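Local structure of PP1b (6JDS) at residues V83-T88 / L115-Y120; S222-A227 / T242-L247. The protein probably couples ATP hydrolysis to the unwinding of nucleic acid duplexes during viral RNA replication, this chain being a truncated nsp10 helicase with its zinc-binding domain. All coordinates share one frame; numbering follows the deposited sequence.

The two contacts lie on opposite sides of the chain's centre, their own centres about 42 Å apart, and share no strand. Interaction 1 is a surface contact at one edge of the five-stranded antiparallel sheet, where the end of strand 79-83 meets the start of strand 118-124. Interaction 2 is more deeply placed: it pairs two inner strands of the six-stranded parallel sheet of the helicase part. The chemistry follows the setting. Both contacts pair backbones and both include bridging water, but 83-88/115-120 adds the Asp117 carboxylate, which joins a turn to a loop, whereas 222-227/242-247 adds apolar side chains on both faces, with carboxylates only beyond the strand end.

Interaction 1: residues V83-T88 / L115-Y120; sequences VEQGLT and LPDGDY
Val83 has chi1 at -177°, CG1 trans to its own N, and this methyl packs against Leu115 O and Pro116 O; CG2 is left for the ring of Tyr120. Val83 CG2 lies at the edge of that ring, near its plane, 3.7 Å from Tyr120 CE2. Asp117 has CG beside its backbone nitrogen (chi1 -73°), which swings the carboxylate over to the 83-88 backbone. There Asp117 OD1 accepts the backbone N-H of Gln85 (Gln85 N, 2.9 Å) on its syn side, the donor 35° out of the carboxylate plane. A water 2.8 Å from Asp117 OD1 gives this oxygen a second donor; it also bonds Leu115 O and, weakly, Gly86 N. The setting is the last pair of two antiparallel strands, 79-83 and 118-124: Val83 and Gly118 bond to each other twice, Val83 N to Gly118 O at 2.7 Å and Gly118 N to Val83 O at 3.0 Å. Directly after strand 79-83, residues 84-87 make a type I' turn, Glu84 and Leu87 bonding both ways through their backbones; the five-stranded sheet to which the strand belongs is probably the 1B domain of arterivirus helicases. Arg109 bonds Gln85 O, and Gly86 pairs through its backbone with Val113. Within 115-120, Tyr120 OH donates to Pro116 O at 2.7 Å, from above the carbonyl plane, while Leu115 CD1 lies 4.0 Å above one face of the Tyr120 ring, offset to its rim.

Interaction 2: residues S222-A227 / T242-L247; sequences SFLDEA and TTLTCL
Phe223 and Thr245 lie side by side and point the same way, on one face of a pair of parallel strands. Phe223 CD1 comes 3.8 Å from Thr245 CB, and Thr245 CG2 lies beside Phe223 CE1. Leu247 CD1 extends this apolar patch, 4.3 Å from Phe223 CD1; Leu159 of helix 156-162 packs on both Phe223 and Leu247. On the other face, chi1 of Leu224 near -173° stretches its CG away from N; Leu224 CB sits 4.1 Å from Cys246 SG, while Leu224 CD2 reaches Leu244 CD1, the two leucines at a slant to each other. Ala227 CB closes on Cys246 CB at 3.6 Å. Helix 232-239 packs against the Leu224 and Leu244 side, completing a beta-alpha-beta unit. Between the faces the backbones alternate donors: Thr245 N bonds Ser222 O, Leu224 N bonds Thr245 O and Leu247 N bonds Leu224 O at 2.9 Å. Past the strand, Ala227 N donates to Leu247 O at 3.1 Å, almost in line with the carbonyl. A water joins Ser222 O to Thr245 OG1. A hydrophobic strand running into Asp225-Glu226 near a probable Walker A loop is consistent with the Walker B motif of superfamily 1 helicases; both residues are seen to bind zinc in this protein, though none is bound to them here. Their CB atoms point away from 242-247 and their carboxylates make no bond with it, so backbone bonds and apolar side chains carry the pairing.

Interaction 1: residues V83-T88 / L115-Y120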
loop_
_atom_site.group_PDB
_atom_site.type_symbol
_atom_site.label_atom_id
_atom_site.label_comp_id
_atom_site.label_asym_id
_atom_site.label_seq_id
_atom_site.Cartn_x
_atom_site.Cartn_y
_atom_site.Cartn_z
ATOM N N VAL A 83 0.945 26.126 9.231
ATOM C CA VAL A 83 2.018 25.591 10.066
ATOM C C VAL A 83 2.385 26.595 11.153
ATOM O O VAL A 83 2.666 27.755 10.858
ATOM C CB VAL A 83 3.280 25.254 9.240
ATOM C CG1 VAL A 83 4.351 24.627 10.127
ATOM C CG2 VAL A 83 2.929 24.323 8.087
ATOM N N GLU A 84 2.377 26.140 12.402
ATOM C CA GLU A 84 2.756 26.973 13.543
ATOM C C GLU A 84 3.434 26.109 14.600
ATOM O O GLU A 84 2.872 25.100 15.029
ATOM C CB GLU A 84 1.525 27.658 14.134
ATOM C CG GLU A 84 1.841 28.770 15.124
ATOM C CD GLU A 84 0.601 29.315 15.814
ATOM O OE1 GLU A 84 -0.528 29.075 15.324
ATOM O OE2 GLU A 84 0.755 29.986 16.857
ATOM N N GLN A 85 4.640 26.506 15.006
ATOM C CA GLN A 85 5.455 25.744 15.960
ATOM C C GLN A 85 5.709 24.303 15.490
ATOM O O GLN A 85 5.805 23.382 16.301
ATOM C CB GLN A 85 4.808 25.752 17.355
ATOM C CG GLN A 85 4.574 27.141 17.930
ATOM C CD GLN A 85 5.868 27.864 18.251
ATOM O OE1 GLN A 85 6.189 28.888 17.642
ATOM N NE2 GLN A 85 6.628 27.325 19.201
ATOM N N GLY A 86 5.828 24.121 14.176
ATOM C CA GLY A 86 6.053 22.803 13.592
ATOM C C GLY A 86 4.854 21.871 13.668
ATOM O O GLY A 86 5.019 20.651 13.638
ATOM N N LEU A 87 3.653 22.440 13.760
ATOM C CA LEU A 87 2.416 21.662 13.819
ATOM C C LEU A 87 1.437 22.165 12.771
ATOM O O LEU A 87 1.454 23.342 12.418
ATOM C CB LEU A 87 1.768 21.772 15.203
ATOM C CG LEU A 87 2.498 21.148 16.396
ATOM C CD1 LEU A 87 1.772 21.499 17.688
ATOM C CD2 LEU A 87 2.620 19.640 16.246
ATOM N N THR A 88 0.574 21.274 12.292
ATOM C CA THR A 88 -0.443 21.634 11.308
ATOM C C THR A 88 -1.764 20.931 11.623
ATOM O O THR A 88 -1.756 19.836 12.178
ATOM C CB THR A 88 0.011 21.284 9.871
ATOM O OG1 THR A 88 -0.953 21.765 8.923
ATOM C CG2 THR A 88 0.187 19.778 9.688
ATOM N N LEU A 115 8.567 22.360 8.808
ATOM C CA LEU A 115 8.516 23.563 7.978
ATOM C C LEU A 115 8.488 24.805 8.861
ATOM O O LEU A 115 8.036 24.734 10.005
ATOM C CB LEU A 115 7.265 23.557 7.098
ATOM C CG LEU A 115 7.245 22.621 5.889
ATOM C CD1 LEU A 115 5.853 22.598 5.279
ATOM C CD2 LEU A 115 8.281 23.047 4.861
ATOM N N PRO A 116 8.962 25.951 8.336
ATOM C CA PRO A 116 8.828 27.198 9.096
ATOM C C PRO A 116 7.368 27.620 9.251
ATOM O O PRO A 116 6.505 27.152 8.506
ATOM C CB PRO A 116 9.589 28.226 8.244
ATOM C CG PRO A 116 10.444 27.431 7.320
ATOM C CD PRO A 116 9.707 26.150 7.081
ATOM N N ASP A 117 7.108 28.500 10.215
ATOM C CA ASP A 117 5.768 29.035 10.434
ATOM C C ASP A 117 5.257 29.689 9.154
ATOM O O ASP A 117 5.976 30.460 8.513
ATOM C CB ASP A 117 5.765 30.065 11.575
ATOM C CG ASP A 117 5.928 29.432 12.957
ATOM O OD1 ASP A 117 6.031 28.189 13.062
ATOM O OD2 ASP A 117 5.945 30.193 13.949
ATOM N N GLY A 118 4.021 29.371 8.780
ATOM C CA GLY A 118 3.411 29.948 7.591
ATOM C C GLY A 118 2.233 29.156 7.070
ATOM O O GLY A 118 1.711 28.270 7.747
ATOM N N ASP A 119 1.820 29.489 5.852
ATOM C CA ASP A 119 0.694 28.843 5.191
ATOM C C ASP A 119 1.126 28.414 3.795
ATOM O O ASP A 119 1.602 29.234 3.012
ATOM C CB ASP A 119 -0.490 29.807 5.127
ATOM C CG ASP A 119 -1.002 30.186 6.509
ATOM O OD1 ASP A 119 -1.811 29.419 7.079
ATOM O OD2 ASP A 119 -0.589 31.245 7.030
ATOM N N TYR A 120 0.966 27.126 3.494
ATOM C CA TYR A 120 1.495 26.540 2.263
ATOM C C TYR A 120 0.406 25.806 1.495
ATOM O O TYR A 120 -0.268 24.941 2.051
ATOM C CB TYR A 120 2.620 25.553 2.590
ATOM C CG TYR A 120 3.717 26.119 3.466
ATOM C CD1 TYR A 120 4.815 26.764 2.909
ATOM C CD2 TYR A 120 3.659 26.004 4.853
ATOM C CE1 TYR A 120 5.823 27.282 3.704
ATOM C CE2 TYR A 120 4.662 26.521 5.656
ATOM C CZ TYR A 120 5.743 27.158 5.077
ATOM O OH TYR A 120 6.746 27.672 5.864
HETATM O O HOH W 1 7.221 25.689 12.482
#

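Interaction 2: residues S222-A227 / T242-L247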
loop_
_atom_site.group_PDB
_atom_site.type_symbol
_atom_site.label_atom_id
_atom_site.label_comp_id
_atom_site.label_asym_id
_atom_site.label_seq_id
_atom_site.Cartn_x
_atom_site.Cartn_y
_atom_site.Cartn_z
ATOM N N SER A 222 3.191 -14.771 7.460
ATOM C CA SER A 222 2.019 -14.018 7.031
ATOM C C SER A 222 1.155 -14.839 6.085
ATOM O O SER A 222 1.666 -15.559 5.229
ATOM C CB SER A 222 2.447 -12.713 6.370
ATOM O OG SER A 222 3.255 -11.959 7.254
ATOM N N PHE A 223 -0.157 -14.722 6.254
ATOM C CA PHE A 223 -1.119 -15.451 5.442
ATOM C C PHE A 223 -2.062 -14.462 4.765
ATOM O O PHE A 223 -2.339 -13.390 5.307
ATOM C CB PHE A 223 -1.924 -16.419 6.316
ATOM C CG PHE A 223 -1.099 -17.518 6.933
ATOM C CD1 PHE A 223 -1.125 -18.804 6.409
ATOM C CD2 PHE A 223 -0.302 -17.269 8.047
ATOM C CE1 PHE A 223 -0.369 -19.817 6.974
ATOM C CE2 PHE A 223 0.457 -18.279 8.618
ATOM C CZ PHE A 223 0.423 -19.555 8.081
ATOM N N LEU A 224 -2.553 -14.828 3.585
ATOM C CA LEU A 224 -3.532 -14.016 2.874
ATOM C C LEU A 224 -4.786 -14.841 2.615
ATOM O O LEU A 224 -4.814 -15.687 1.722
ATOM C CB LEU A 224 -2.953 -13.487 1.557
ATOM C CG LEU A 224 -3.825 -12.491 0.783
ATOM C CD1 LEU A 224 -4.080 -11.236 1.605
ATOM C CD2 LEU A 224 -3.186 -12.133 -0.551
ATOM N N ASP A 225 -5.817 -14.589 3.414
ATOM C CA ASP A 225 -7.093 -15.283 3.287
ATOM C C ASP A 225 -7.821 -14.789 2.043
ATOM O O ASP A 225 -7.854 -13.589 1.782
ATOM C CB ASP A 225 -7.946 -15.038 4.538
ATOM C CG ASP A 225 -9.285 -15.756 4.492
ATOM O OD1 ASP A 225 -9.331 -16.910 4.015
ATOM O OD2 ASP A 225 -10.291 -15.167 4.947
ATOM N N GLU A 226 -8.393 -15.720 1.283
ATOM C CA GLU A 226 -9.142 -15.400 0.061
ATOM C C GLU A 226 -8.327 -14.509 -0.877
ATOM O O GLU A 226 -8.793 -13.464 -1.330
ATOM C CB GLU A 226 -10.483 -14.742 0.407
ATOM C CG GLU A 226 -11.394 -15.585 1.292
ATOM C CD GLU A 226 -12.043 -16.742 0.549
ATOM O OE1 GLU A 226 -13.289 -16.750 0.442
ATOM O OE2 GLU A 226 -11.316 -17.639 0.069
ATOM N N ALA A 227 -7.107 -14.950 -1.164
ATOM C CA ALA A 227 -6.148 -14.161 -1.932
ATOM C C ALA A 227 -6.643 -13.778 -3.328
ATOM O O ALA A 227 -6.308 -12.700 -3.826
ATOM C CB ALA A 227 -4.827 -14.907 -2.029
ATOM N N THR A 242 6.965 -8.700 2.768
ATOM C CA THR A 242 7.085 -10.083 3.234
ATOM C C THR A 242 6.625 -11.106 2.202
ATOM O O THR A 242 5.898 -10.778 1.265
ATOM C CB THR A 242 6.272 -10.309 4.534
ATOM O OG1 THR A 242 6.453 -11.651 5.001
ATOM C CG2 THR A 242 4.780 -10.060 4.311
ATOM N N THR A 243 7.056 -12.351 2.396
ATOM C CA THR A 243 6.502 -13.488 1.665
ATOM C C THR A 243 5.125 -13.804 2.236
ATOM O O THR A 243 4.813 -13.426 3.369
ATOM C CB THR A 243 7.398 -14.738 1.777
ATOM O OG1 THR A 243 7.606 -15.066 3.156
ATOM C CG2 THR A 243 8.745 -14.496 1.106
ATOM N N LEU A 244 4.305 -14.495 1.452
ATOM C CA LEU A 244 2.947 -14.831 1.866
ATOM C C LEU A 244 2.651 -16.310 1.682
ATOM O O LEU A 244 3.269 -16.984 0.857
ATOM C CB LEU A 244 1.929 -14.023 1.058
ATOM C CG LEU A 244 1.848 -12.517 1.309
ATOM C CD1 LEU A 244 0.900 -11.880 0.304
ATOM C CD2 LEU A 244 1.401 -12.221 2.735
ATOM N N THR A 245 1.702 -16.801 2.474
ATOM C CA THR A 245 1.087 -18.100 2.249
ATOM C C THR A 245 -0.371 -17.809 1.931
ATOM O O THR A 245 -1.155 -17.491 2.822
ATOM C CB THR A 245 1.214 -19.018 3.477
ATOM O OG1 THR A 245 2.598 -19.197 3.802
ATOM C CG2 THR A 245 0.584 -20.381 3.204
ATOM N N CYS A 246 -0.722 -17.895 0.654
ATOM C CA CYS A 246 -2.041 -17.473 0.186
ATOM C C CYS A 246 -3.044 -18.614 0.238
ATOM O O CYS A 246 -2.686 -19.770 0.018
ATOM C CB CYS A 246 -1.923 -16.916 -1.228
ATOM S SG CYS A 246 -0.820 -15.485 -1.306
ATOM N N LEU A 247 -4.302 -18.278 0.519
ATOM C CA LEU A 247 -5.335 -19.276 0.803
ATOM C C LEU A 247 -6.601 -19.056 -0.013
ATOM O O LEU A 247 -6.796 -17.996 -0.613
ATOM C CB LEU A 247 -5.698 -19.243 2.289
ATOM C CG LEU A 247 -4.536 -19.335 3.279
ATOM C CD1 LEU A 247 -5.024 -19.053 4.691
ATOM C CD2 LEU A 247 -3.865 -20.695 3.196
HETATM O O HOH W 2 3.840 -17.532 5.531
HETATM O O HOH W 3 5.693 -15.128 5.597
#